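Rho guanine nucleotide exchange factor 11 (Homo sapiens, PDB 5JHH) probably activates Rho-family GTPases by promoting exchange of GDP for GTP, through a catalytic DH domain followed by a PH domain. Local coordinates at residues Gln50-Lys53 / Leu57-Arg60; Pro71-Ile76 / Gln114-Gln119; Glu82-Leu87 / Ser98-Ala103; Leu175-Ile180 / Glu192-Ala197; Val274-Asp279 / Glu363-Asn368. All coordinates share one frame; numbering follows the deposited sequence.

Contact 1 of 5, residues Gln50-Lys53 / Leu57-Arg60; sequences QRMK and LMPR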
# COMPACT_ATOMS: atom_id res chain seq x y z
N GLN A 50 -24.62 10.42 5.87
CA GLN A 50 -25.99 10.77 6.29
C GLN A 50 -26.65 11.75 5.36
O GLN A 50 -27.84 11.64 5.10
CB GLN A 50 -26.03 11.35 7.69
CG GLN A 50 -25.55 10.38 8.75
CD GLN A 50 -26.45 9.19 8.95
OE1 GLN A 50 -27.63 9.22 8.65
NE2 GLN A 50 -25.87 8.11 9.45
N ARG A 51 -25.86 12.66 4.80
CA ARG A 51 -26.42 13.60 3.84
C ARG A 51 -26.69 12.94 2.50
O ARG A 51 -27.70 13.23 1.84
CB ARG A 51 -25.53 14.81 3.67
CG ARG A 51 -25.38 15.69 4.92
CD ARG A 51 -24.61 16.96 4.60
NE ARG A 51 -25.29 17.69 3.52
CZ ARG A 51 -24.72 18.42 2.57
NH1 ARG A 51 -23.39 18.57 2.50
NH2 ARG A 51 -25.50 19.00 1.65
N MET A 52 -25.83 12.03 2.07
CA MET A 52 -26.09 11.37 0.80
C MET A 52 -27.38 10.58 0.91
O MET A 52 -28.12 10.44 -0.05
CB MET A 52 -24.96 10.41 0.44
CG MET A 52 -23.66 11.12 0.15
SD MET A 52 -22.35 9.96 -0.25
CE MET A 52 -21.00 11.08 -0.58
N LYS A 53 -27.56 9.98 2.07
CA LYS A 53 -28.69 9.13 2.32
C LYS A 53 -29.94 9.97 2.41
O LYS A 53 -30.89 9.70 1.72
CB LYS A 53 -28.49 8.40 3.63
CG LYS A 53 -29.46 7.26 3.86
CD LYS A 53 -29.98 7.26 5.28
CE LYS A 53 -30.02 5.86 5.86
NZ LYS A 53 -28.65 5.48 6.28
N LEU A 57 -28.75 11.43 -2.88
CA LEU A 57 -27.72 11.72 -3.86
C LEU A 57 -27.47 10.56 -4.79
O LEU A 57 -27.02 10.74 -5.96
CB LEU A 57 -26.42 12.11 -3.17
CG LEU A 57 -26.37 13.58 -2.76
CD1 LEU A 57 -26.11 14.42 -3.98
CD2 LEU A 57 -27.66 14.03 -2.06
N MET A 58 -27.74 9.36 -4.31
CA MET A 58 -27.52 8.19 -5.16
C MET A 58 -28.45 7.07 -4.74
O MET A 58 -29.04 7.11 -3.67
CB MET A 58 -26.06 7.78 -5.12
CG MET A 58 -25.60 7.00 -3.87
SD MET A 58 -23.80 6.70 -3.84
CE MET A 58 -23.12 8.34 -3.73
N PRO A 59 -28.64 6.09 -5.63
CA PRO A 59 -29.48 4.95 -5.26
C PRO A 59 -28.97 4.28 -3.99
O PRO A 59 -27.76 4.20 -3.79
CB PRO A 59 -29.33 4.00 -6.46
CG PRO A 59 -28.89 4.86 -7.60
CD PRO A 59 -28.10 5.97 -6.99
N ARG A 60 -29.87 3.77 -3.15
CA ARG A 60 -29.46 3.15 -1.91
C ARG A 60 -28.54 1.95 -2.15
O ARG A 60 -27.59 1.73 -1.41
CB ARG A 60 -30.68 2.76 -1.08
CG ARG A 60 -30.58 3.20 0.37
CD ARG A 60 -31.10 4.62 0.62
NE ARG A 60 -32.04 4.65 1.74
CZ ARG A 60 -32.70 5.73 2.13
NH1 ARG A 60 -33.55 5.67 3.14
NH2 ARG A 60 -32.49 6.88 1.50

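Contact 2 of 5, residues Pro71-Ile76 / Gln114-Gln119; sequences PELIEI and QQVAAQ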
# COMPACT_ATOMS: atom_id res chain seq x y z
N PRO A 71 -21.98 2.56 10.64
CA PRO A 71 -22.28 2.67 12.07
C PRO A 71 -21.66 1.59 12.92
O PRO A 71 -21.35 1.84 14.03
CB PRO A 71 -23.79 2.58 12.14
CG PRO A 71 -24.26 3.01 10.86
CD PRO A 71 -23.33 2.39 9.93
N GLU A 72 -21.48 0.42 12.35
CA GLU A 72 -20.86 -0.71 13.04
C GLU A 72 -19.39 -0.43 13.22
O GLU A 72 -18.81 -0.73 14.26
CB GLU A 72 -21.02 -1.99 12.22
CG GLU A 72 -22.43 -2.57 12.24
CD GLU A 72 -23.45 -2.00 11.22
OE1 GLU A 72 -23.24 -1.00 10.46
OE2 GLU A 72 -24.54 -2.60 11.19
N LEU A 73 -18.79 0.12 12.18
CA LEU A 73 -17.39 0.49 12.19
C LEU A 73 -17.10 1.52 13.26
O LEU A 73 -16.21 1.35 14.06
CB LEU A 73 -16.95 1.01 10.84
CG LEU A 73 -15.45 1.20 10.68
CD1 LEU A 73 -14.73 -0.12 10.84
CD2 LEU A 73 -15.20 1.72 9.27
N ILE A 74 -17.97 2.50 13.36
CA ILE A 74 -17.83 3.52 14.36
C ILE A 74 -17.92 2.95 15.77
O ILE A 74 -17.12 3.32 16.65
CB ILE A 74 -18.89 4.60 14.13
CG1 ILE A 74 -18.47 5.48 12.95
CG2 ILE A 74 -19.19 5.37 15.40
CD1 ILE A 74 -19.54 6.50 12.53
N GLU A 75 -18.88 2.06 16.00
CA GLU A 75 -19.01 1.43 17.31
C GLU A 75 -17.82 0.48 17.70
O GLU A 75 -17.39 0.46 18.83
CB GLU A 75 -20.35 0.72 17.36
CG GLU A 75 -20.72 0.14 18.73
CD GLU A 75 -20.50 1.11 19.89
OE1 GLU A 75 -20.62 2.35 19.71
OE2 GLU A 75 -20.16 0.60 20.98
N ILE A 76 -17.25 -0.24 16.75
CA ILE A 76 -16.00 -0.92 17.00
C ILE A 76 -15.01 0.01 17.69
O ILE A 76 -14.33 -0.38 18.66
CB ILE A 76 -15.28 -1.33 15.70
CG1 ILE A 76 -15.99 -2.45 14.95
CG2 ILE A 76 -13.82 -1.70 15.92
CD1 ILE A 76 -16.13 -3.71 15.69
N GLN A 114 -11.98 -7.73 12.12
CA GLN A 114 -11.56 -8.03 10.77
C GLN A 114 -12.72 -8.18 9.84
O GLN A 114 -12.60 -7.80 8.69
CB GLN A 114 -10.56 -9.19 10.66
CG GLN A 114 -11.09 -10.57 10.89
CD GLN A 114 -9.98 -11.61 11.18
OE1 GLN A 114 -8.80 -11.29 11.30
NE2 GLN A 114 -10.37 -12.90 11.22
N GLN A 115 -13.87 -8.66 10.32
CA GLN A 115 -14.99 -8.82 9.44
C GLN A 115 -15.46 -7.45 9.06
O GLN A 115 -15.77 -7.20 7.93
CB GLN A 115 -16.22 -9.45 10.11
CG GLN A 115 -16.15 -10.86 10.57
CD GLN A 115 -17.46 -11.25 11.28
OE1 GLN A 115 -17.71 -10.89 12.44
NE2 GLN A 115 -18.30 -11.96 10.58
N VAL A 116 -15.69 -6.63 10.05
CA VAL A 116 -16.25 -5.31 9.84
C VAL A 116 -15.28 -4.47 9.02
O VAL A 116 -15.68 -3.91 8.03
CB VAL A 116 -16.59 -4.65 11.17
CG1 VAL A 116 -17.07 -3.24 10.96
CG2 VAL A 116 -17.70 -5.47 11.86
N ALA A 117 -14.00 -4.48 9.34
CA ALA A 117 -13.06 -3.68 8.55
C ALA A 117 -12.97 -4.19 7.13
O ALA A 117 -12.86 -3.41 6.18
CB ALA A 117 -11.69 -3.66 9.18
N ALA A 118 -13.07 -5.49 6.95
CA ALA A 118 -12.92 -6.04 5.61
C ALA A 118 -14.13 -5.70 4.75
O ALA A 118 -13.98 -5.32 3.61
CB ALA A 118 -12.73 -7.57 5.65
N GLN A 119 -15.32 -5.85 5.30
CA GLN A 119 -16.53 -5.48 4.60
C GLN A 119 -16.47 -3.98 4.23
O GLN A 119 -16.73 -3.62 3.11
CB GLN A 119 -17.79 -5.83 5.41
CG GLN A 119 -19.06 -5.79 4.58
CD GLN A 119 -20.38 -5.69 5.37
OE1 GLN A 119 -21.42 -5.36 4.78
NE2 GLN A 119 -20.36 -6.00 6.68

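Contact 3 of 5, residues Glu82-Leu87 / Ser98-Ala103; sequences EAMKKL and SDLMLA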
# COMPACT_ATOMS: atom_id res chain seq x y z
N GLU A 82 -13.89 4.27 24.47
CA GLU A 82 -14.44 4.47 25.81
C GLU A 82 -13.71 3.62 26.88
O GLU A 82 -13.59 4.06 28.02
CB GLU A 82 -15.96 4.19 25.87
CG GLU A 82 -16.87 5.24 25.18
CD GLU A 82 -16.85 6.63 25.84
OE1 GLU A 82 -17.40 6.78 26.95
OE2 GLU A 82 -16.32 7.61 25.23
N ALA A 83 -13.23 2.43 26.52
CA ALA A 83 -12.44 1.64 27.47
C ALA A 83 -11.09 2.30 27.73
O ALA A 83 -10.54 2.16 28.81
CB ALA A 83 -12.25 0.20 27.00
N MET A 84 -10.54 3.02 26.75
CA MET A 84 -9.31 3.76 26.95
C MET A 84 -9.52 4.89 27.95
O MET A 84 -8.65 5.20 28.76
CB MET A 84 -8.77 4.34 25.62
CG MET A 84 -8.27 3.32 24.62
SD MET A 84 -7.88 4.10 23.02
CE MET A 84 -7.12 2.68 22.23
N LYS A 85 -10.64 5.58 27.83
CA LYS A 85 -11.00 6.63 28.75
C LYS A 85 -11.09 6.03 30.18
O LYS A 85 -10.43 6.51 31.09
CB LYS A 85 -12.35 7.21 28.30
CG LYS A 85 -12.35 8.70 27.96
CD LYS A 85 -12.98 9.52 29.10
CE LYS A 85 -13.91 10.64 28.63
NZ LYS A 85 -13.32 12.00 28.79
N LYS A 86 -11.87 4.97 30.35
CA LYS A 86 -11.99 4.29 31.64
C LYS A 86 -10.62 4.09 32.29
O LYS A 86 -10.42 4.43 33.45
CB LYS A 86 -12.68 2.93 31.45
CG LYS A 86 -14.05 2.82 32.10
CD LYS A 86 -14.08 1.77 33.21
CE LYS A 86 -14.69 0.46 32.74
NZ LYS A 86 -14.27 -0.70 33.58
N LEU A 87 -9.67 3.57 31.53
CA LEU A 87 -8.35 3.24 32.04
C LEU A 87 -7.49 4.47 32.37
O LEU A 87 -6.69 4.45 33.30
CB LEU A 87 -7.63 2.38 31.01
CG LEU A 87 -6.27 1.86 31.39
CD1 LEU A 87 -6.41 0.71 32.37
CD2 LEU A 87 -5.59 1.39 30.12
N SER A 98 -2.14 -4.60 28.29
CA SER A 98 -2.26 -5.71 27.38
C SER A 98 -3.69 -6.22 27.28
O SER A 98 -4.12 -6.63 26.21
CB SER A 98 -1.31 -6.86 27.77
OG SER A 98 -1.57 -7.29 29.08
N ASP A 99 -4.42 -6.22 28.38
CA ASP A 99 -5.77 -6.70 28.37
C ASP A 99 -6.69 -5.79 27.49
O ASP A 99 -7.59 -6.25 26.86
CB ASP A 99 -6.34 -6.71 29.78
CG ASP A 99 -5.77 -7.84 30.68
OD1 ASP A 99 -5.24 -8.86 30.19
OD2 ASP A 99 -5.93 -7.70 31.90
N LEU A 100 -6.52 -4.48 27.59
CA LEU A 100 -7.22 -3.59 26.71
C LEU A 100 -6.88 -3.89 25.24
O LEU A 100 -7.77 -3.99 24.40
CB LEU A 100 -6.87 -2.16 27.09
CG LEU A 100 -7.51 -1.03 26.31
CD1 LEU A 100 -9.03 -1.10 26.31
CD2 LEU A 100 -7.06 0.27 26.91
N MET A 101 -5.61 -4.16 24.93
CA MET A 101 -5.24 -4.52 23.57
C MET A 101 -5.86 -5.83 23.14
O MET A 101 -6.37 -5.95 22.02
CB MET A 101 -3.74 -4.62 23.44
CG MET A 101 -2.98 -3.35 23.86
SD MET A 101 -3.35 -1.93 22.84
CE MET A 101 -4.34 -0.97 23.93
N LEU A 102 -5.82 -6.83 24.01
CA LEU A 102 -6.46 -8.09 23.68
C LEU A 102 -7.98 -7.97 23.56
O LEU A 102 -8.61 -8.74 22.84
CB LEU A 102 -6.13 -9.20 24.69
CG LEU A 102 -4.64 -9.53 24.82
CD1 LEU A 102 -4.42 -10.49 25.99
CD2 LEU A 102 -4.08 -10.14 23.54
N ALA A 103 -8.59 -7.03 24.27
CA ALA A 103 -10.01 -6.89 24.18
C ALA A 103 -10.44 -6.35 22.79
O ALA A 103 -11.60 -6.50 22.38
CB ALA A 103 -10.52 -6.01 25.30

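Contact 4 of 5, residues Leu175-Ile180 / Glu192-Ala197; sequences LLLESI and EKLCRA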
# COMPACT_ATOMS: atom_id res chain seq x y z
N LEU A 175 2.57 -1.25 14.53
CA LEU A 175 3.70 -0.37 14.74
C LEU A 175 3.58 0.26 16.11
O LEU A 175 4.55 0.38 16.83
CB LEU A 175 3.72 0.70 13.66
CG LEU A 175 4.01 0.29 12.21
CD1 LEU A 175 3.80 1.51 11.29
CD2 LEU A 175 5.44 -0.18 12.10
N LEU A 176 2.38 0.68 16.48
CA LEU A 176 2.21 1.23 17.79
C LEU A 176 2.43 0.17 18.85
O LEU A 176 2.94 0.51 19.90
CB LEU A 176 0.86 1.89 17.97
CG LEU A 176 0.75 3.20 17.18
CD1 LEU A 176 -0.73 3.48 16.90
CD2 LEU A 176 1.38 4.33 17.99
N LEU A 177 2.07 -1.10 18.58
CA LEU A 177 2.32 -2.14 19.57
C LEU A 177 3.83 -2.47 19.69
O LEU A 177 4.35 -2.63 20.81
CB LEU A 177 1.45 -3.39 19.34
CG LEU A 177 -0.04 -3.17 19.62
CD1 LEU A 177 -0.95 -4.22 18.97
CD2 LEU A 177 -0.31 -3.17 21.09
N GLU A 178 4.53 -2.55 18.57
CA GLU A 178 5.97 -2.85 18.57
C GLU A 178 6.68 -1.82 19.42
O GLU A 178 7.46 -2.15 20.29
CB GLU A 178 6.56 -2.91 17.17
CG GLU A 178 6.35 -4.26 16.49
CD GLU A 178 6.33 -4.20 14.96
OE1 GLU A 178 7.18 -3.49 14.39
OE2 GLU A 178 5.46 -4.86 14.31
N SER A 179 6.33 -0.57 19.25
CA SER A 179 6.96 0.47 20.04
C SER A 179 6.61 0.44 21.55
O SER A 179 7.45 0.75 22.40
CB SER A 179 6.63 1.82 19.43
OG SER A 179 6.79 2.79 20.44
N ILE A 180 5.39 0.07 21.91
CA ILE A 180 5.06 -0.11 23.32
C ILE A 180 5.84 -1.27 23.93
O ILE A 180 6.32 -1.19 25.08
CB ILE A 180 3.58 -0.39 23.51
CG1 ILE A 180 2.76 0.86 23.18
CG2 ILE A 180 3.25 -0.80 24.94
CD1 ILE A 180 1.30 0.54 22.92
N GLU A 192 4.46 -10.47 27.00
CA GLU A 192 4.02 -11.64 26.23
C GLU A 192 2.65 -11.42 25.55
O GLU A 192 2.44 -11.82 24.39
CB GLU A 192 3.95 -12.82 27.18
CG GLU A 192 3.86 -14.21 26.56
CD GLU A 192 3.93 -15.35 27.61
OE1 GLU A 192 3.26 -15.28 28.68
OE2 GLU A 192 4.65 -16.34 27.37
N LYS A 193 1.73 -10.82 26.30
CA LYS A 193 0.35 -10.59 25.88
C LYS A 193 0.24 -9.46 24.82
O LYS A 193 -0.52 -9.55 23.88
CB LYS A 193 -0.53 -10.28 27.10
CG LYS A 193 -1.05 -11.53 27.84
CD LYS A 193 -1.29 -11.24 29.31
CE LYS A 193 -2.66 -10.67 29.56
NZ LYS A 193 -2.58 -9.66 30.65
N LEU A 194 1.04 -8.42 24.98
CA LEU A 194 1.30 -7.45 23.96
C LEU A 194 1.88 -8.06 22.70
O LEU A 194 1.48 -7.65 21.61
CB LEU A 194 2.26 -6.40 24.48
CG LEU A 194 1.63 -5.39 25.44
CD1 LEU A 194 2.65 -4.39 25.94
CD2 LEU A 194 0.51 -4.66 24.75
N CYS A 195 2.78 -9.03 22.81
CA CYS A 195 3.33 -9.62 21.60
C CYS A 195 2.23 -10.39 20.89
O CYS A 195 2.19 -10.46 19.66
CB CYS A 195 4.52 -10.55 21.93
SG CYS A 195 6.00 -9.60 22.44
N ARG A 196 1.36 -10.98 21.69
CA ARG A 196 0.29 -11.76 21.14
C ARG A 196 -0.66 -10.82 20.37
O ARG A 196 -1.01 -11.09 19.23
CB ARG A 196 -0.42 -12.51 22.29
CG ARG A 196 -1.80 -13.06 22.00
CD ARG A 196 -1.70 -14.20 21.02
NE ARG A 196 -2.95 -14.93 20.89
CZ ARG A 196 -3.17 -15.87 19.99
NH1 ARG A 196 -2.21 -16.25 19.14
NH2 ARG A 196 -4.36 -16.45 19.93
N ALA A 197 -1.00 -9.70 20.99
CA ALA A 197 -1.84 -8.69 20.35
C ALA A 197 -1.24 -8.15 19.04
O ALA A 197 -1.93 -8.00 18.02
CB ALA A 197 -2.12 -7.53 21.32

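Contact 5 of 5, residues Val274-Asp279 / Glu363-Asn368; sequences VLLLED and EEAVRN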
# COMPACT_ATOMS: atom_id res chain seq x y z
N VAL A 274 -0.98 -11.36 -19.83
CA VAL A 274 -1.13 -12.73 -19.35
C VAL A 274 -1.65 -12.86 -17.94
O VAL A 274 -1.25 -12.14 -17.03
CB VAL A 274 0.12 -13.61 -19.68
CG1 VAL A 274 1.22 -12.82 -20.36
CG2 VAL A 274 0.61 -14.38 -18.49
N LEU A 275 -2.58 -13.81 -17.77
CA LEU A 275 -3.18 -14.07 -16.48
C LEU A 275 -2.60 -15.32 -15.91
O LEU A 275 -2.65 -16.34 -16.56
CB LEU A 275 -4.66 -14.31 -16.60
CG LEU A 275 -5.45 -13.28 -17.38
CD1 LEU A 275 -6.93 -13.59 -17.22
CD2 LEU A 275 -5.11 -11.85 -16.94
N LEU A 276 -2.12 -15.26 -14.68
CA LEU A 276 -1.76 -16.45 -13.96
C LEU A 276 -2.90 -16.80 -13.01
O LEU A 276 -3.08 -16.16 -11.99
CB LEU A 276 -0.45 -16.25 -13.19
CG LEU A 276 -0.14 -17.37 -12.23
CD1 LEU A 276 -0.25 -18.74 -12.90
CD2 LEU A 276 1.23 -17.18 -11.62
N LEU A 277 -3.67 -17.82 -13.36
CA LEU A 277 -4.73 -18.32 -12.52
C LEU A 277 -4.22 -19.48 -11.65
O LEU A 277 -3.03 -19.80 -11.65
CB LEU A 277 -5.89 -18.76 -13.36
CG LEU A 277 -6.25 -17.78 -14.47
CD1 LEU A 277 -7.53 -18.22 -15.15
CD2 LEU A 277 -6.38 -16.35 -13.98
N GLU A 278 -5.10 -20.09 -10.90
CA GLU A 278 -4.69 -21.14 -9.99
C GLU A 278 -4.20 -22.38 -10.74
O GLU A 278 -3.22 -23.05 -10.35
CB GLU A 278 -5.86 -21.53 -9.13
CG GLU A 278 -6.03 -20.64 -7.94
CD GLU A 278 -7.08 -21.19 -6.99
OE1 GLU A 278 -8.10 -21.75 -7.50
OE2 GLU A 278 -6.86 -21.06 -5.76
N ASP A 279 -4.89 -22.67 -11.83
CA ASP A 279 -4.68 -23.94 -12.51
C ASP A 279 -4.12 -23.75 -13.93
O ASP A 279 -3.58 -24.68 -14.50
CB ASP A 279 -6.00 -24.70 -12.54
CG ASP A 279 -7.16 -23.84 -13.11
OD1 ASP A 279 -7.01 -22.63 -13.38
OD2 ASP A 279 -8.25 -24.39 -13.30
N GLU A 363 6.49 -20.61 -10.23
CA GLU A 363 6.96 -21.82 -9.59
C GLU A 363 6.01 -22.24 -8.45
O GLU A 363 5.65 -23.41 -8.34
CB GLU A 363 8.40 -21.64 -9.10
CG GLU A 363 9.45 -21.55 -10.21
CD GLU A 363 10.85 -21.18 -9.70
OE1 GLU A 363 10.95 -20.43 -8.70
OE2 GLU A 363 11.85 -21.63 -10.30
N GLU A 364 5.61 -21.29 -7.61
CA GLU A 364 4.73 -21.58 -6.48
C GLU A 364 3.44 -22.20 -7.01
O GLU A 364 3.00 -23.27 -6.57
CB GLU A 364 4.51 -20.31 -5.63
CG GLU A 364 3.56 -20.42 -4.42
CD GLU A 364 3.99 -21.43 -3.33
OE1 GLU A 364 5.09 -22.05 -3.42
OE2 GLU A 364 3.21 -21.61 -2.36
N ALA A 365 2.87 -21.61 -8.03
CA ALA A 365 1.57 -22.06 -8.50
C ALA A 365 1.68 -23.46 -9.08
O ALA A 365 0.77 -24.26 -8.94
CB ALA A 365 1.06 -21.13 -9.56
N VAL A 366 2.80 -23.73 -9.74
CA VAL A 366 3.08 -25.05 -10.26
C VAL A 366 3.22 -26.09 -9.16
O VAL A 366 2.65 -27.16 -9.28
CB VAL A 366 4.33 -25.07 -11.19
CG1 VAL A 366 4.86 -26.50 -11.42
CG2 VAL A 366 3.97 -24.43 -12.52
N ARG A 367 3.95 -25.78 -8.09
CA ARG A 367 4.03 -26.71 -6.96
C ARG A 367 2.64 -27.10 -6.41
O ARG A 367 2.41 -28.24 -6.08
CB ARG A 367 4.87 -26.11 -5.85
CG ARG A 367 6.03 -27.00 -5.42
CD ARG A 367 7.33 -26.21 -5.41
NE ARG A 367 7.11 -24.83 -4.94
CZ ARG A 367 7.83 -23.76 -5.30
NH1 ARG A 367 8.85 -23.87 -6.14
NH2 ARG A 367 7.53 -22.55 -4.82
N ASN A 368 1.69 -26.17 -6.39
CA ASN A 368 0.35 -26.43 -5.88
C ASN A 368 -0.65 -26.91 -6.92
O ASN A 368 -1.78 -27.23 -6.58
CB ASN A 368 -0.19 -25.17 -5.21
CG ASN A 368 0.72 -24.72 -4.10
OD1 ASN A 368 1.25 -25.54 -3.35
ND2 ASN A 368 0.97 -23.41 -4.03

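Contact 1 of 5, residues Gln50-Lys53 / Leu57-Arg60
Met52 and Met58 meet because their torsions drop both thioether chains to the same side of a tight turn: Met52 runs extended beyond CG (chi2 179°), whereas Met58 bends at its last torsion (chi3 65°) and swings its methyl back toward the helix. The two chains slant across each other, with Met52 SD 3.9 Å from Met58 CE. This is the helix-to-loop-to-helix junction of the all-helical DH domain, where helix 18-54 ends and the chain bends toward helix 60-66, with Pro59 in the N-cap position. One backbone hydrogen bond ties the bend: Leu57 N donates to Met52 O over 3.1 Å, approaching in the carbonyl plane on a lone pair. Just outside this bond Leu57 turns its branched side chain back over the helix end, its CB 4.2 Å from Met52 CB and its CD2 4.0 Å from the carbonyl oxygen of Arg51. Long, flexible methionines and a leucine suit a place where irregular backbone must still fill a buried interior; Phe144 and Met145 of helix 139-150 and Leu63 of helix 60-66 complete that apolar layer. The outer side of the turn is polar and less enclosed. Arg60 was modelled there in two conformations, so its placement is not unique. In one of them the aliphatic part of Lys53 serves as a hydrocarbon surface for it, Lys53 CG sitting 3.8 Å above the guanidinium plane of Arg60 and offset toward its rim, while Lys53 NZ stays 5.7 Å from Arg60 NE.

Contact 2 of 5, residues Pro71-Ile76 / Gln114-Gln119
Val116 meets Leu73, Ile76 and the backbone and CB of Glu72 in an apolar crossing between two helices of the DH helical bundle, helix 70-89 and helix 107-121. The two short segments run roughly antiparallel, at 136° between their directions, and their axes come no closer than 9.7 Å. That is wide enough for one small branched residue to sit between the backbones.

The van der Waals contacts converge on a single methyl. With Val116 CG1 anti to its own backbone N (chi1 176°), that methyl points into the opposing helix, where it lies 3.9 Å from Leu73 CD1 and 4.2 Å from Ile76 CG1. Leu73 and Val116 cross at a slant. Because Leu73 and Ile76 are three residues apart, they present successive turns of one helix face, and a beta-branched valine, short and stiff, fits against both. Both apolar partners are buried. Leu73 is also packed by Phe120 and Glu166, and Ile76 by Leu113.

At the rim, Glu72 takes part through its CB and its backbone carbonyl carbon, both 4.3 Å from Val116 CG1, while the carboxylate bends off toward the outside, as suits an exposed charged residue.

No hydrogen bond crosses between the two segments; Val116 O does accept one from Asn69 ND2, just before helix 70-89. Besides touching side chains, Val116 CG1 reaches the opposite main chain, lying 3.9 Å from Leu73 CA.

Contact 3 of 5, residues Glu82-Leu87 / Ser98-Ala103
Leu100 reaches across to three residues of the facing helix, and its two methyls divide the work. CD1 presses on Ala83 CB at 3.5 Å, the shortest approach of the contact, where alanine's single methyl suits the close fit. CD2 lies 3.7 Å from Leu87 CD2 and 4.0 Å from Met84 CG. The chain of Met84 passes Leu100 at about a right angle, whereas Leu87 crosses it at a slant. Leu100 extends in this way because its CG is anti to the backbone N (chi1 -179°), which sends the fork straight out between the helices. Here two neighbouring helices of the DH bundle, 70-89 and 98-105, run almost antiparallel (169°) with their segment axes 11.0 Å apart at closest, so Leu100 has to reach most of the way across to meet the short Ala83. Toward the interior the packing continues: Met84 leans on Phe31 of helix 18-54, and Met101 meets Leu194 of helix 189-227. The opposite character appears on the outward side, where Glu82, Lys85 and Lys86 turn to solvent, Lys85 being poorly ordered. A glycerol, probably from the crystallisation liquor, lies about 3 Å from the side chain of Ala83, at the edge of the packed methyls.

Contact 4 of 5, residues Leu175-Ile180 / Glu192-Ala197
Leu177 carries much of this contact, and its side chain can be followed outward from helix 165-182. From CB, which points toward helix 189-227, CG is placed anti to the carbonyl carbon (chi1 -69°), and there the chain forks. Leu177 CD1 settles over the main chain of Ala197, 3.9 Å from Ala197 C and 4.2 Å from Ala197 CB; alanine's small side chain allows such an approach to the backbone. CD2 takes the other branch and meets Leu194 CD2 at 4.0 Å, the two leucines slanting past each other. Leu194 has a second methyl in use as well: its CD1 rests 3.8 Å from Ile180 CG2, the chains of Leu194 and Ile180 crossing at about a right angle. Ile180 lies one turn beyond Leu177, so together they flank Leu194 from successive turns. These are two helices of the DH bundle joined by a short connection, their segments antiparallel at 163° with axes 9.5 Å apart at closest. Val26 of helix 18-54 packs on Ile180. All four touching residues are buried, their side chains meet through hydrocarbon alone, and no hydrogen bond joins the segments. Cohesion therefore rests on shape fit and the exclusion of water, while Glu178 and Lys193 form salt bridges with Arg202 and Asp99.

Contact 5 of 5, residues Val274-Asp279 / Glu363-Asn368
Leu276 and Ala365 face each other across the seam between a strand and the C-terminal helix of the PH domain. In that fold a curved beta barrel is closed at one end by such a helix, here helix 352-368, and strand 269-277 supplies part of the wall. Both CB atoms point toward the opposing segment. Leu276 has CG anti to its backbone N (chi1 170°), which carries the fork toward the helix until CD1 lies 4.3 Å from Ala365 CB. The long residue thus comes from the strand and the short one from the helix, whose backbone can sit close to the sheet. Ile255 and Leu316 touch both residues, and Leu361, one turn earlier on the helix, also packs on Leu276.

On the outward face of the helix the orientation is quite different. Arg367 turns its guanidinium edge-on to Glu364 in a salt bridge, NH2 donating to OE1 over 2.9 Å at 164°; the oxygen uses its anti lone pair and lies nearly in the guanidinium plane. Asn368 ND2 adds a weak bond to Glu364 OE2. The division suggests that here the helix meets the barrel through hydrocarbon, in a small and fairly loose contact, while Glu364 and Arg367 pair along the helix surface.

How the contacts relate
Contact 4 is fully buried; contact 5 is buried at Leu276 and Ala365 too, though its touching area is small; contacts 1, 2 and 3 each mix buried residues with a more exposed rim. Contacts 2 and 3 share helix 70-89, their centres about 18 Å apart. Contacts 3 and 4 meet directly: Lys193 pairs with Asp99 and Ser98, and Met101 packs on Leu177, so apolar and ionic links coexist there. Contacts 2, 3 and 4 join helices by apolar packing, with no hydrogen bond between their segments, whereas contact 1, at the bend after helix 18-54, adds a backbone hydrogen bond. Contact 5 stands apart in the PH domain, about 33 Å or more between centres from every DH contact, and pairs strand with helix.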